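Polyketide synthase PksL (Bacillus subtilis, PDB 5E1V) probably dehydrates beta-hydroxyacyl intermediates carried by an acyl carrier protein during assembly of the polyketide bacillaene, through a monomeric dehydratase domain. Local coordinates at residues Val198-Leu203 / Ile249-Glu254; Glu121-Ser126 / Met234-Arg239; Glu154-Lys159 / Leu192-Gly197; Ala227-Asp232 / Glu261-Leu266; Ala33-Ile38 / Leu218-Phe223. All coordinates share one frame; numbering follows the deposited sequence.

Contact 1 of 5, residues Val198-Leu203 / Ile249-Glu254; sequences VGANHL and IYVTLE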
# COMPACT_ATOMS: atom_id res chain seq x y z
N VAL A 198 4.83 -6.61 -2.39
CA VAL A 198 5.30 -8.03 -2.40
C VAL A 198 6.26 -8.26 -3.62
O VAL A 198 7.32 -8.90 -3.46
CB VAL A 198 4.12 -8.99 -2.37
CG1 VAL A 198 4.55 -10.44 -2.54
CG2 VAL A 198 3.44 -8.88 -1.00
N GLY A 199 5.91 -7.70 -4.77
CA GLY A 199 6.81 -7.72 -5.94
C GLY A 199 8.14 -7.06 -5.68
O GLY A 199 9.21 -7.65 -5.92
N ALA A 200 8.10 -5.84 -5.13
CA ALA A 200 9.31 -5.13 -4.67
C ALA A 200 10.19 -5.93 -3.72
O ALA A 200 11.41 -5.91 -3.84
CB ALA A 200 8.94 -3.86 -3.98
N ASN A 201 9.57 -6.59 -2.77
CA ASN A 201 10.30 -7.38 -1.82
C ASN A 201 10.93 -8.59 -2.55
O ASN A 201 12.03 -9.02 -2.18
CB ASN A 201 9.43 -7.76 -0.63
CG ASN A 201 10.23 -8.28 0.55
OD1 ASN A 201 10.37 -7.61 1.59
ND2 ASN A 201 10.79 -9.49 0.38
N HIS A 202 10.28 -9.09 -3.59
CA HIS A 202 10.89 -10.19 -4.37
C HIS A 202 12.14 -9.74 -5.15
O HIS A 202 13.07 -10.54 -5.36
CB HIS A 202 9.89 -10.83 -5.32
CG HIS A 202 10.53 -11.72 -6.34
ND1 HIS A 202 10.86 -13.03 -6.08
CD2 HIS A 202 10.94 -11.47 -7.61
CE1 HIS A 202 11.42 -13.56 -7.15
NE2 HIS A 202 11.48 -12.64 -8.10
N LEU A 203 12.19 -8.48 -5.57
CA LEU A 203 13.37 -7.92 -6.26
C LEU A 203 14.50 -7.61 -5.27
O LEU A 203 15.69 -7.63 -5.61
CB LEU A 203 12.97 -6.64 -7.02
CG LEU A 203 14.06 -5.84 -7.73
CD1 LEU A 203 14.84 -6.67 -8.76
CD2 LEU A 203 13.47 -4.61 -8.38
N ILE A 249 14.71 -1.11 4.33
CA ILE A 249 14.71 -1.30 2.88
C ILE A 249 13.89 -0.18 2.29
O ILE A 249 12.97 0.34 2.98
CB ILE A 249 14.16 -2.66 2.42
CG1 ILE A 249 12.71 -2.90 2.90
CG2 ILE A 249 15.06 -3.78 2.94
CD1 ILE A 249 11.96 -3.96 2.11
N TYR A 250 14.24 0.19 1.05
CA TYR A 250 13.66 1.31 0.33
C TYR A 250 13.41 0.87 -1.08
O TYR A 250 14.22 0.16 -1.67
CB TYR A 250 14.65 2.50 0.26
CG TYR A 250 15.22 3.01 1.57
CD1 TYR A 250 16.26 2.31 2.22
CD2 TYR A 250 14.79 4.20 2.14
CE1 TYR A 250 16.78 2.77 3.42
CE2 TYR A 250 15.33 4.67 3.32
CZ TYR A 250 16.34 3.95 3.94
OH TYR A 250 16.89 4.40 5.08
N VAL A 251 12.27 1.27 -1.65
CA VAL A 251 11.96 0.98 -3.02
C VAL A 251 11.08 2.13 -3.53
O VAL A 251 10.50 2.85 -2.74
CB VAL A 251 11.15 -0.30 -3.20
CG1 VAL A 251 11.96 -1.49 -2.72
CG2 VAL A 251 9.87 -0.25 -2.37
N THR A 252 10.97 2.26 -4.84
CA THR A 252 10.12 3.27 -5.44
C THR A 252 9.22 2.48 -6.39
O THR A 252 9.69 1.73 -7.24
CB THR A 252 10.87 4.46 -6.12
OG1 THR A 252 11.31 5.42 -5.14
CG2 THR A 252 9.87 5.23 -7.03
N LEU A 253 7.89 2.61 -6.20
CA LEU A 253 6.91 1.86 -6.97
C LEU A 253 6.29 2.75 -8.04
O LEU A 253 5.76 3.80 -7.72
CB LEU A 253 5.78 1.29 -6.03
CG LEU A 253 6.13 0.35 -4.87
CD1 LEU A 253 4.89 -0.09 -4.02
CD2 LEU A 253 6.99 -0.85 -5.31
N GLU A 254 6.33 2.34 -9.32
CA GLU A 254 5.80 3.19 -10.39
C GLU A 254 4.60 2.49 -10.98
O GLU A 254 4.73 1.38 -11.42
CB GLU A 254 6.88 3.44 -11.46
CG GLU A 254 8.09 4.12 -10.88
CD GLU A 254 9.15 4.31 -11.92
OE1 GLU A 254 9.02 5.28 -12.74
OE2 GLU A 254 10.06 3.44 -11.93
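The hot-dog fold, a long helix lying against a curved antiparallel sheet, brings Ala200 of helix 190-203 onto Val251 and Leu253 of strand 248-256. The local axes of 198-203 and 249-254 pass 9.5 Å apart at 126° between their directions. Ala200 CB carries most of the helix side of the contact: it lies 3.8 Å from Leu253 CD2 and 4.0 Å from Val251 CG1, and Val251 CG2 is almost as near at 4.1 Å, so one methyl rests against both branches of the valine. Further along, the Asn201 amide meets Ile249 at about a right angle, with Asn201 OD1 4.0 Å from Ile249 CD1. With chi1 at 58°, Ile249 CG1 lies between backbone N and carbonyl carbon, and its extended branch carries CD1 to the asparagine. Ile237 of strand 232-245 also packs on Ala200, Phe269 of strand 262-273 touches Val251, and helix 138-147 touches Val198 and His202 through Val141.

Contact 2 of 5, residues Glu121-Ser126 / Met234-Arg239; sequences ETLDLS and MTRIKR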
# COMPACT_ATOMS: atom_id res chain seq x y z
N GLU A 121 5.76 9.67 -18.65
CA GLU A 121 6.37 8.38 -18.94
C GLU A 121 5.36 7.39 -19.56
O GLU A 121 4.22 7.22 -19.05
CB GLU A 121 6.91 7.79 -17.63
CG GLU A 121 8.39 7.44 -17.58
CD GLU A 121 8.69 6.05 -18.07
OE1 GLU A 121 7.84 5.49 -18.79
OE2 GLU A 121 9.77 5.51 -17.74
N THR A 122 5.74 6.71 -20.66
CA THR A 122 4.95 5.55 -21.14
C THR A 122 5.85 4.34 -21.37
O THR A 122 7.08 4.47 -21.44
CB THR A 122 4.09 5.83 -22.41
OG1 THR A 122 4.93 6.17 -23.50
CG2 THR A 122 3.09 6.95 -22.20
N LEU A 123 5.25 3.17 -21.46
CA LEU A 123 5.96 1.93 -21.67
C LEU A 123 5.38 1.13 -22.85
O LEU A 123 4.21 1.23 -23.15
CB LEU A 123 5.85 1.07 -20.41
CG LEU A 123 6.56 1.63 -19.18
CD1 LEU A 123 6.34 0.71 -17.99
CD2 LEU A 123 8.04 1.80 -19.45
N ASP A 124 6.22 0.35 -23.51
CA ASP A 124 5.76 -0.61 -24.52
C ASP A 124 5.71 -1.95 -23.80
O ASP A 124 6.71 -2.64 -23.71
CB ASP A 124 6.75 -0.66 -25.71
N LEU A 125 4.57 -2.30 -23.24
CA LEU A 125 4.48 -3.44 -22.31
C LEU A 125 4.95 -4.79 -22.90
O LEU A 125 5.84 -5.48 -22.35
CB LEU A 125 3.04 -3.57 -21.79
CG LEU A 125 2.51 -2.36 -21.00
CD1 LEU A 125 1.02 -2.47 -20.76
CD2 LEU A 125 3.26 -2.18 -19.69
N SER A 126 4.38 -5.16 -24.04
CA SER A 126 4.78 -6.39 -24.75
C SER A 126 6.30 -6.48 -24.91
O SER A 126 6.93 -7.50 -24.57
CB SER A 126 4.06 -6.43 -26.09
OG SER A 126 2.69 -6.13 -25.88
N MET A 234 0.15 -2.19 -13.95
CA MET A 234 1.46 -2.65 -14.22
C MET A 234 2.43 -1.86 -13.35
O MET A 234 2.56 -0.66 -13.50
CB MET A 234 1.77 -2.47 -15.72
CG MET A 234 0.84 -3.29 -16.64
SD MET A 234 1.48 -4.97 -16.75
CE MET A 234 0.22 -5.77 -17.76
N THR A 235 3.09 -2.53 -12.44
CA THR A 235 4.05 -1.85 -11.55
C THR A 235 5.52 -2.12 -11.88
O THR A 235 6.01 -3.27 -11.83
CB THR A 235 3.86 -2.23 -10.08
OG1 THR A 235 2.50 -2.00 -9.74
CG2 THR A 235 4.82 -1.43 -9.19
N ARG A 236 6.27 -1.04 -12.05
CA ARG A 236 7.68 -1.19 -12.34
C ARG A 236 8.46 -0.77 -11.15
O ARG A 236 8.15 0.24 -10.50
CB ARG A 236 8.10 -0.34 -13.53
CG ARG A 236 9.61 -0.47 -13.80
CD ARG A 236 10.05 0.39 -14.93
NE ARG A 236 9.94 1.81 -14.65
CZ ARG A 236 9.91 2.73 -15.61
NH1 ARG A 236 10.05 2.35 -16.88
NH2 ARG A 236 9.80 4.00 -15.32
N ILE A 237 9.46 -1.57 -10.82
CA ILE A 237 10.37 -1.25 -9.79
C ILE A 237 11.76 -1.35 -10.44
O ILE A 237 12.13 -2.42 -10.94
CB ILE A 237 10.26 -2.24 -8.62
CG1 ILE A 237 8.80 -2.23 -8.10
CG2 ILE A 237 11.24 -1.84 -7.53
CD1 ILE A 237 8.30 -3.52 -7.56
N LYS A 238 12.48 -0.24 -10.40
CA LYS A 238 13.84 -0.18 -10.93
C LYS A 238 14.86 -0.55 -9.89
O LYS A 238 14.82 -0.09 -8.70
CB LYS A 238 14.13 1.22 -11.48
CG LYS A 238 13.26 1.72 -12.62
CD LYS A 238 13.93 2.97 -13.23
CE LYS A 238 12.98 3.89 -13.97
NZ LYS A 238 12.07 4.67 -13.05
N ARG A 239 15.84 -1.38 -10.28
CA ARG A 239 16.86 -1.78 -9.30
C ARG A 239 17.56 -0.56 -8.71
O ARG A 239 17.95 -0.56 -7.53
CB ARG A 239 17.92 -2.75 -9.94
CG ARG A 239 18.81 -3.48 -8.94
CD ARG A 239 19.83 -4.35 -9.66
NE ARG A 239 19.21 -5.26 -10.60
CZ ARG A 239 18.53 -6.36 -10.29
NH1 ARG A 239 18.34 -6.73 -9.02
NH2 ARG A 239 18.00 -7.10 -11.26
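The guanidinium of Arg236 receives Glu121 OE2 at its edge, in its own plane, while Lys238 CE covers one face, 3.3 Å above the plane and offset toward the rim. The pair joins the segment leading into helix 125-130 to strand 232-245 of a hot-dog sheet. Both terminal nitrogens grip the same oxygen end-on: Arg236 NH2 lies 2.9 Å from Glu121 OE2 in a nearly straight bond (164°), whereas Arg236 NH1 is 3.3 Å from that oxygen and more bent (136°). The carboxylate is turned 66° from the guanidinium plane, and both nitrogens reach OE2 from one face of it. Arg236 CG runs anti to the backbone N, and a bend at chi3 then swings the head to the glutamate. Arg236 NH2 also forms a salt bridge with Glu254 OE1, so the arginine links two acids. A leucine in its place would probably leave Glu121 OE2 without its cationic mate and the carboxylate free to turn, while Glu254 would lose one of its three basic partners. Leu123 CD2 approaches Arg236 NH1 obliquely at 3.3 Å. Nearer the start of the helix, Leu125 CD2 rests 4.0 Å from Met234 CG.

Contact 3 of 5, residues Glu154-Lys159 / Leu192-Gly197; sequences EYMKAK and LIDGSG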
# COMPACT_ATOMS: atom_id res chain seq x y z
N GLU A 154 -7.05 -15.10 -0.27
CA GLU A 154 -8.25 -14.68 -0.92
C GLU A 154 -8.25 -13.20 -1.45
O GLU A 154 -7.48 -12.85 -2.33
CB GLU A 154 -9.41 -15.03 0.01
CG GLU A 154 -10.48 -15.94 -0.55
CD GLU A 154 -11.82 -15.24 -0.62
OE1 GLU A 154 -12.69 -15.55 0.21
OE2 GLU A 154 -11.96 -14.34 -1.49
N TYR A 155 -9.17 -12.40 -0.96
CA TYR A 155 -9.30 -10.95 -1.29
C TYR A 155 -7.97 -10.19 -1.37
O TYR A 155 -7.80 -9.29 -2.25
CB TYR A 155 -10.15 -10.30 -0.23
CG TYR A 155 -10.97 -9.13 -0.61
CD1 TYR A 155 -12.31 -9.29 -0.94
CD2 TYR A 155 -10.44 -7.81 -0.61
CE1 TYR A 155 -13.12 -8.22 -1.20
CE2 TYR A 155 -11.25 -6.73 -0.87
CZ TYR A 155 -12.54 -6.92 -1.17
OH TYR A 155 -13.33 -5.89 -1.49
N MET A 156 -7.03 -10.54 -0.50
CA MET A 156 -5.71 -9.85 -0.34
C MET A 156 -4.59 -10.35 -1.30
O MET A 156 -3.45 -9.81 -1.30
CB MET A 156 -5.22 -9.96 1.11
CG MET A 156 -5.83 -8.95 2.08
SD MET A 156 -4.75 -7.49 2.35
CE MET A 156 -4.11 -7.02 0.78
N LYS A 157 -4.85 -11.42 -2.08
CA LYS A 157 -3.83 -11.99 -2.93
C LYS A 157 -4.07 -11.45 -4.29
O LYS A 157 -5.13 -11.70 -4.81
CB LYS A 157 -3.91 -13.55 -3.01
CG LYS A 157 -3.01 -14.27 -2.09
CD LYS A 157 -3.11 -15.79 -2.21
CE LYS A 157 -1.91 -16.35 -2.98
NZ LYS A 157 -2.20 -17.81 -3.19
N ALA A 158 -3.12 -10.72 -4.88
CA ALA A 158 -3.24 -10.24 -6.19
C ALA A 158 -2.96 -11.50 -7.10
O ALA A 158 -2.45 -12.48 -6.60
CB ALA A 158 -2.24 -9.09 -6.47
N LYS A 159 -3.36 -11.38 -8.36
CA LYS A 159 -3.11 -12.29 -9.46
C LYS A 159 -2.13 -11.68 -10.43
O LYS A 159 -2.15 -10.46 -10.63
CB LYS A 159 -4.41 -12.52 -10.21
CG LYS A 159 -5.45 -13.04 -9.26
CD LYS A 159 -5.30 -14.54 -9.05
CE LYS A 159 -6.33 -15.31 -9.86
NZ LYS A 159 -6.23 -15.09 -11.34
N LEU A 192 -3.83 -4.32 -4.89
CA LEU A 192 -2.90 -3.90 -5.94
C LEU A 192 -1.67 -3.27 -5.33
O LEU A 192 -0.57 -3.56 -5.74
CB LEU A 192 -3.62 -2.96 -6.85
CG LEU A 192 -4.77 -3.48 -7.74
CD1 LEU A 192 -5.26 -2.39 -8.61
CD2 LEU A 192 -4.27 -4.65 -8.58
N ILE A 193 -1.84 -2.37 -4.34
CA ILE A 193 -0.70 -1.66 -3.78
C ILE A 193 0.12 -2.68 -2.93
O ILE A 193 1.32 -2.80 -3.11
CB ILE A 193 -1.04 -0.44 -2.91
CG1 ILE A 193 -2.09 0.50 -3.56
CG2 ILE A 193 0.28 0.31 -2.62
CD1 ILE A 193 -1.81 0.95 -4.95
N ASP A 194 -0.52 -3.44 -2.05
CA ASP A 194 0.22 -4.41 -1.28
C ASP A 194 0.97 -5.42 -2.19
O ASP A 194 2.14 -5.78 -1.96
CB ASP A 194 -0.66 -5.07 -0.20
CG ASP A 194 0.12 -6.00 0.66
OD1 ASP A 194 0.89 -5.52 1.56
OD2 ASP A 194 0.01 -7.22 0.38
N GLY A 195 0.27 -5.92 -3.20
CA GLY A 195 0.87 -6.86 -4.18
C GLY A 195 2.12 -6.28 -4.83
O GLY A 195 3.08 -7.00 -5.13
N SER A 196 2.11 -4.97 -5.06
CA SER A 196 3.24 -4.28 -5.62
C SER A 196 4.45 -4.26 -4.66
O SER A 196 5.60 -4.43 -5.15
CB SER A 196 2.87 -2.87 -6.05
OG SER A 196 1.90 -2.81 -7.12
N GLY A 197 4.16 -4.07 -3.34
CA GLY A 197 5.09 -4.22 -2.21
C GLY A 197 5.67 -5.62 -2.15
O GLY A 197 6.87 -5.80 -1.95
O HOH W 1 -1.01 -8.58 -1.73
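Met156, folded at chi2 (-97°) and again at chi3, turns its methyl toward Asp194, whose CG stands anti to the backbone N (chi1 -176°). The two side chains meet at about a right angle, Met156 CE lying 4.1 Å from Asp194 CB and equally far from Asp194 OD2. Beside this methyl contact a water ties the segments: it donates to Met156 O at 2.8 Å and to Asp194 OD2 at 2.7 Å, coupling a loop carbonyl to the carboxylate. One residue further along the helix, Ala158 CB faces Gly195 CA at 4.5 Å. A beta carbon on Gly195 would come about 3.1 Å from Ala158 CB, so the missing side chain allows the close approach of loop and helix. Ser196, on another side of the helix, donates OG to Leu192 O at 2.9 Å; that carbonyl also accepts Ser196 N, from its opposite face. The same hydroxyl bonds Thr235 of the sheet. His152 makes a weak hydrogen bond to Asp194 OD2, and His20 and Pro30 pack on Met156. An aspartate on the long hot-dog helix is a hallmark of polyketide synthase dehydratases, where it belongs to the active site between the two halves of the double hot dog; Asp194 is consistent with that position.

Contact 4 of 5, residues Ala227-Asp232 / Glu261-Leu266; sequences ALLQTD and EKVAEL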
# COMPACT_ATOMS: atom_id res chain seq x y z
N ALA A 227 -4.63 9.06 -11.87
CA ALA A 227 -5.81 8.22 -12.13
C ALA A 227 -5.89 7.13 -11.03
O ALA A 227 -4.93 6.83 -10.31
CB ALA A 227 -5.77 7.59 -13.51
N LEU A 228 -7.08 6.63 -10.84
CA LEU A 228 -7.32 5.58 -9.86
C LEU A 228 -6.67 4.27 -10.23
O LEU A 228 -6.48 3.94 -11.43
CB LEU A 228 -8.83 5.39 -9.76
CG LEU A 228 -9.71 6.57 -9.37
CD1 LEU A 228 -11.12 6.07 -8.89
CD2 LEU A 228 -9.14 7.43 -8.23
N LEU A 229 -6.36 3.45 -9.24
CA LEU A 229 -5.93 2.09 -9.47
C LEU A 229 -6.90 1.14 -8.82
O LEU A 229 -6.84 0.95 -7.64
CB LEU A 229 -4.53 1.86 -8.89
CG LEU A 229 -3.51 2.80 -9.48
CD1 LEU A 229 -2.25 2.85 -8.58
CD2 LEU A 229 -3.15 2.31 -10.83
N GLN A 230 -7.76 0.51 -9.62
CA GLN A 230 -8.91 -0.22 -9.07
C GLN A 230 -8.89 -1.72 -9.30
O GLN A 230 -9.04 -2.48 -8.35
CB GLN A 230 -10.18 0.32 -9.65
CG GLN A 230 -10.33 1.84 -9.53
CD GLN A 230 -11.63 2.35 -10.00
OE1 GLN A 230 -11.75 2.73 -11.14
NE2 GLN A 230 -12.58 2.51 -9.10
N THR A 231 -8.72 -2.13 -10.58
CA THR A 231 -8.79 -3.55 -11.02
C THR A 231 -7.46 -4.21 -11.32
O THR A 231 -7.28 -5.46 -11.15
CB THR A 231 -9.69 -3.65 -12.24
OG1 THR A 231 -9.32 -2.58 -13.16
CG2 THR A 231 -11.11 -3.43 -11.89
N ASP A 232 -6.51 -3.40 -11.80
CA ASP A 232 -5.27 -3.96 -12.34
C ASP A 232 -4.26 -2.85 -12.46
O ASP A 232 -4.65 -1.68 -12.51
CB ASP A 232 -5.52 -4.65 -13.74
CG ASP A 232 -6.03 -3.67 -14.79
OD1 ASP A 232 -7.24 -3.44 -14.89
OD2 ASP A 232 -5.20 -3.02 -15.46
N GLU A 261 0.52 3.74 -19.75
CA GLU A 261 0.77 5.11 -19.33
C GLU A 261 1.09 5.16 -17.83
O GLU A 261 0.47 4.45 -17.06
CB GLU A 261 -0.39 6.00 -19.64
CG GLU A 261 -0.78 6.04 -21.12
CD GLU A 261 -2.24 6.35 -21.34
OE1 GLU A 261 -3.03 6.15 -20.41
OE2 GLU A 261 -2.64 6.74 -22.47
N LYS A 262 2.10 5.94 -17.45
CA LYS A 262 2.39 6.12 -15.98
C LYS A 262 1.27 6.93 -15.35
O LYS A 262 0.91 8.00 -15.85
CB LYS A 262 3.72 6.79 -15.73
CG LYS A 262 4.07 6.90 -14.24
CD LYS A 262 5.56 7.11 -14.01
CE LYS A 262 5.89 7.31 -12.53
NZ LYS A 262 7.36 7.48 -12.41
N VAL A 263 0.67 6.39 -14.28
CA VAL A 263 -0.42 7.07 -13.56
C VAL A 263 -0.23 7.32 -12.05
O VAL A 263 -1.00 8.05 -11.47
CB VAL A 263 -1.74 6.35 -13.72
CG1 VAL A 263 -2.07 6.37 -15.19
CG2 VAL A 263 -1.68 4.89 -13.19
N ALA A 264 0.77 6.70 -11.44
CA ALA A 264 1.06 6.94 -10.08
C ALA A 264 2.49 6.60 -9.70
O ALA A 264 3.20 5.85 -10.33
CB ALA A 264 0.03 6.24 -9.14
N GLU A 265 2.91 7.12 -8.57
CA GLU A 265 4.18 6.70 -8.03
C GLU A 265 4.21 6.81 -6.54
O GLU A 265 3.87 7.85 -5.99
CB GLU A 265 5.33 7.56 -8.58
CG GLU A 265 6.72 7.15 -8.09
CD GLU A 265 7.82 7.92 -8.82
OE1 GLU A 265 8.27 7.46 -9.88
OE2 GLU A 265 8.17 9.01 -8.39
N LEU A 266 4.68 5.74 -5.89
CA LEU A 266 5.02 5.78 -4.45
C LEU A 266 6.49 5.91 -4.30
O LEU A 266 7.22 4.91 -4.50
CB LEU A 266 4.55 4.50 -3.71
CG LEU A 266 4.54 4.49 -2.20
CD1 LEU A 266 3.61 5.48 -1.57
CD2 LEU A 266 4.16 3.16 -1.69
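Strand 262-273 opens with a classic beta bulge, Val263 and Ala264 both facing Phe255, and Val263 takes a psi of only -13° there while its CA comes 5.7 Å from that of Ala227. The bulge turns both side chains toward the loop 227-232. Leu229 meets them with its forked end: Leu229 CD2 lies 3.8 Å from Val263 CG2, and Leu229 CD1 lies 4.1 Å from Ala264 CB, one branch for each residue. Its CG is anti to the carbonyl carbon (chi1 -59°), and from there the fork extends to the bulge, although the CB itself does not point at it. Ala227 adds a third apolar touch, its CB 4.2 Å from Val263 CB. The backbone N and O of Ala227 are buried by the contact and have no partner in the model; Ala227 N stands 3.8 Å from Val263 O without bonding it. Polar bonds also form within each segment. Thr231 OG1 donates to Asp232 OD1 at 2.8 Å from above the carboxylate plane, and Lys262 NZ forms a salt bridge with Glu265 OE1 at 2.7 Å. The lysine has a second acid, Glu254 of strand 248-256. Leu229 also packs on Phe255 of that strand and on Phe188, and Ala264 touches Phe223 and Ala225, so the loop between strands 215-225 and 232-245 folds over the start of strand 262-273.

Contact 5 of 5, residues Ala33-Ile38 / Leu218-Phe223; sequences AYIDII and LFYESF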
# COMPACT_ATOMS: atom_id res chain seq x y z
N ALA A 33 -2.52 0.04 2.80
CA ALA A 33 -3.93 0.34 2.73
C ALA A 33 -4.24 1.74 3.16
O ALA A 33 -5.31 2.26 2.88
CB ALA A 33 -4.72 -0.68 3.55
N TYR A 34 -3.30 2.41 3.85
CA TYR A 34 -3.55 3.82 4.25
C TYR A 34 -3.71 4.77 3.06
O TYR A 34 -4.26 5.90 3.23
CB TYR A 34 -2.41 4.30 5.19
CG TYR A 34 -2.51 3.79 6.58
CD1 TYR A 34 -3.62 4.02 7.32
CD2 TYR A 34 -1.48 3.06 7.15
CE1 TYR A 34 -3.71 3.60 8.67
CE2 TYR A 34 -1.53 2.62 8.46
CZ TYR A 34 -2.60 2.93 9.25
OH TYR A 34 -2.69 2.47 10.53
N ILE A 35 -3.09 4.47 1.93
CA ILE A 35 -3.23 5.34 0.72
C ILE A 35 -4.72 5.47 0.29
O ILE A 35 -5.27 6.57 0.17
CB ILE A 35 -2.37 4.82 -0.43
CG1 ILE A 35 -0.88 4.89 0.01
CG2 ILE A 35 -2.62 5.65 -1.65
CD1 ILE A 35 0.04 4.09 -0.84
N ASP A 36 -5.35 4.28 0.17
CA ASP A 36 -6.79 4.24 -0.13
C ASP A 36 -7.62 4.94 0.93
O ASP A 36 -8.44 5.82 0.57
CB ASP A 36 -7.30 2.86 -0.46
CG ASP A 36 -8.69 2.93 -1.06
OD1 ASP A 36 -8.78 3.30 -2.24
OD2 ASP A 36 -9.63 2.71 -0.27
N ILE A 37 -7.39 4.62 2.21
CA ILE A 37 -8.06 5.24 3.32
C ILE A 37 -8.05 6.79 3.19
O ILE A 37 -9.12 7.45 3.17
CB ILE A 37 -7.55 4.72 4.66
CG1 ILE A 37 -8.02 3.28 4.91
CG2 ILE A 37 -7.94 5.66 5.79
CD1 ILE A 37 -7.18 2.51 5.85
N ILE A 38 -6.85 7.34 3.04
CA ILE A 38 -6.71 8.77 3.05
C ILE A 38 -7.34 9.46 1.82
O ILE A 38 -8.10 10.40 1.99
CB ILE A 38 -5.24 9.18 3.21
CG1 ILE A 38 -4.73 8.72 4.56
CG2 ILE A 38 -5.15 10.74 3.22
CD1 ILE A 38 -3.22 8.77 4.63
N LEU A 218 6.97 1.36 7.13
CA LEU A 218 7.40 2.36 8.08
C LEU A 218 7.10 3.78 7.57
O LEU A 218 6.61 4.57 8.30
CB LEU A 218 8.90 2.26 8.29
CG LEU A 218 9.45 3.39 9.22
CD1 LEU A 218 8.94 3.30 10.66
CD2 LEU A 218 10.98 3.54 9.20
N PHE A 219 7.48 4.07 6.35
CA PHE A 219 7.47 5.42 5.76
C PHE A 219 7.32 5.48 4.23
O PHE A 219 7.98 4.72 3.50
CB PHE A 219 8.78 6.15 6.16
CG PHE A 219 8.88 7.59 5.71
CD1 PHE A 219 8.41 8.63 6.48
CD2 PHE A 219 9.64 7.91 4.60
CE1 PHE A 219 8.57 9.96 6.08
CE2 PHE A 219 9.81 9.22 4.19
CZ PHE A 219 9.24 10.26 4.90
N TYR A 220 6.50 6.46 3.76
CA TYR A 220 6.32 6.78 2.37
C TYR A 220 6.75 8.21 2.22
O TYR A 220 6.17 9.05 2.85
CB TYR A 220 4.81 6.69 1.84
CG TYR A 220 4.04 5.47 2.25
CD1 TYR A 220 4.71 4.31 2.55
CD2 TYR A 220 2.60 5.48 2.37
CE1 TYR A 220 4.07 3.17 3.00
CE2 TYR A 220 1.95 4.33 2.86
CZ TYR A 220 2.69 3.18 3.15
OH TYR A 220 2.22 1.95 3.64
N GLU A 221 7.69 8.50 1.32
CA GLU A 221 8.10 9.88 1.07
C GLU A 221 6.95 10.67 0.38
O GLU A 221 6.50 11.77 0.81
CB GLU A 221 9.37 9.93 0.20
CG GLU A 221 9.75 11.36 -0.10
CD GLU A 221 11.13 11.50 -0.68
OE1 GLU A 221 12.06 10.85 -0.17
OE2 GLU A 221 11.27 12.26 -1.65
N SER A 222 6.41 10.05 -0.65
CA SER A 222 5.29 10.62 -1.41
C SER A 222 4.51 9.61 -2.22
O SER A 222 5.01 8.55 -2.63
CB SER A 222 5.76 11.69 -2.42
OG SER A 222 6.72 11.21 -3.23
N PHE A 223 3.28 10.01 -2.46
CA PHE A 223 2.39 9.34 -3.35
C PHE A 223 1.68 10.39 -4.12
O PHE A 223 1.16 11.35 -3.58
CB PHE A 223 1.34 8.46 -2.61
CG PHE A 223 0.51 7.69 -3.55
CD1 PHE A 223 1.00 6.56 -4.11
CD2 PHE A 223 -0.69 8.10 -3.89
CE1 PHE A 223 0.23 5.78 -4.99
CE2 PHE A 223 -1.49 7.37 -4.74
CZ PHE A 223 -1.01 6.22 -5.31
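Ile35 lays its CG2 methyl over one face of the Phe223 ring, 3.9 Å from the centroid and 18° off the ring normal, a CH-pi contact. The nearest ring atom is Phe223 CE2, 3.7 Å from Ile35 CG2, and the two side chains stand at about a right angle. The other branch serves Tyr220: Ile35 CG1 lies 4.1 Å and Ile35 CD1 4.2 Å from Tyr220 CE2, an oblique approach. The branching at CB parts the two tasks, since CG2 runs anti to the backbone N while CG1 (chi1 -63°) is anti to the carbonyl carbon. The chain turns a corner at Glu221, where Glu221 and Ser222 both face Lys267 in a classic beta bulge, and Tyr220 and Phe223 on its two sides both point at the helix. Tyr220 OH is tied to Gly31 O, which fixes the far end of the ring, and Phe188 meets Phe223 edge-to-face. An alanine here, lacking both branches, would be likely to leave the Phe223 face without its CH-pi partner and a gap beside Tyr220. In the double hot dog, helix 34-44 belongs to one half and strand 215-225 to the other, and strand 53-59 pairs with strand 215-225 at the seam. With all three touching residues buried, the contact rests on apolar fit and dispersion, the helix's polar ties, as from Asp36 to Met187 N, lying elsewhere.

How the contacts relate
Contacts 1 to 4 lie in the second half of the double hot dog, while contact 5 joins a helix of the first half to strand 215-225 of the second. Contacts 1 and 3 share helix 190-203, their centres about 13 Å apart. Contacts 1, 2 and 4 meet on neighbouring strands 232-245, 248-256 and 262-273, where Glu254 binds Arg236, Lys238 and Lys262; contacts 2 and 4, centres about 12 Å apart, are the nearest pair. Contact 3 is nested along the chain inside the loops closed by contacts 2 and 5, and Leu266 packs against Tyr220 and Phe223 between contacts 4 and 5. The joins thus run from the four buried contacts out to contact 2 at the surface.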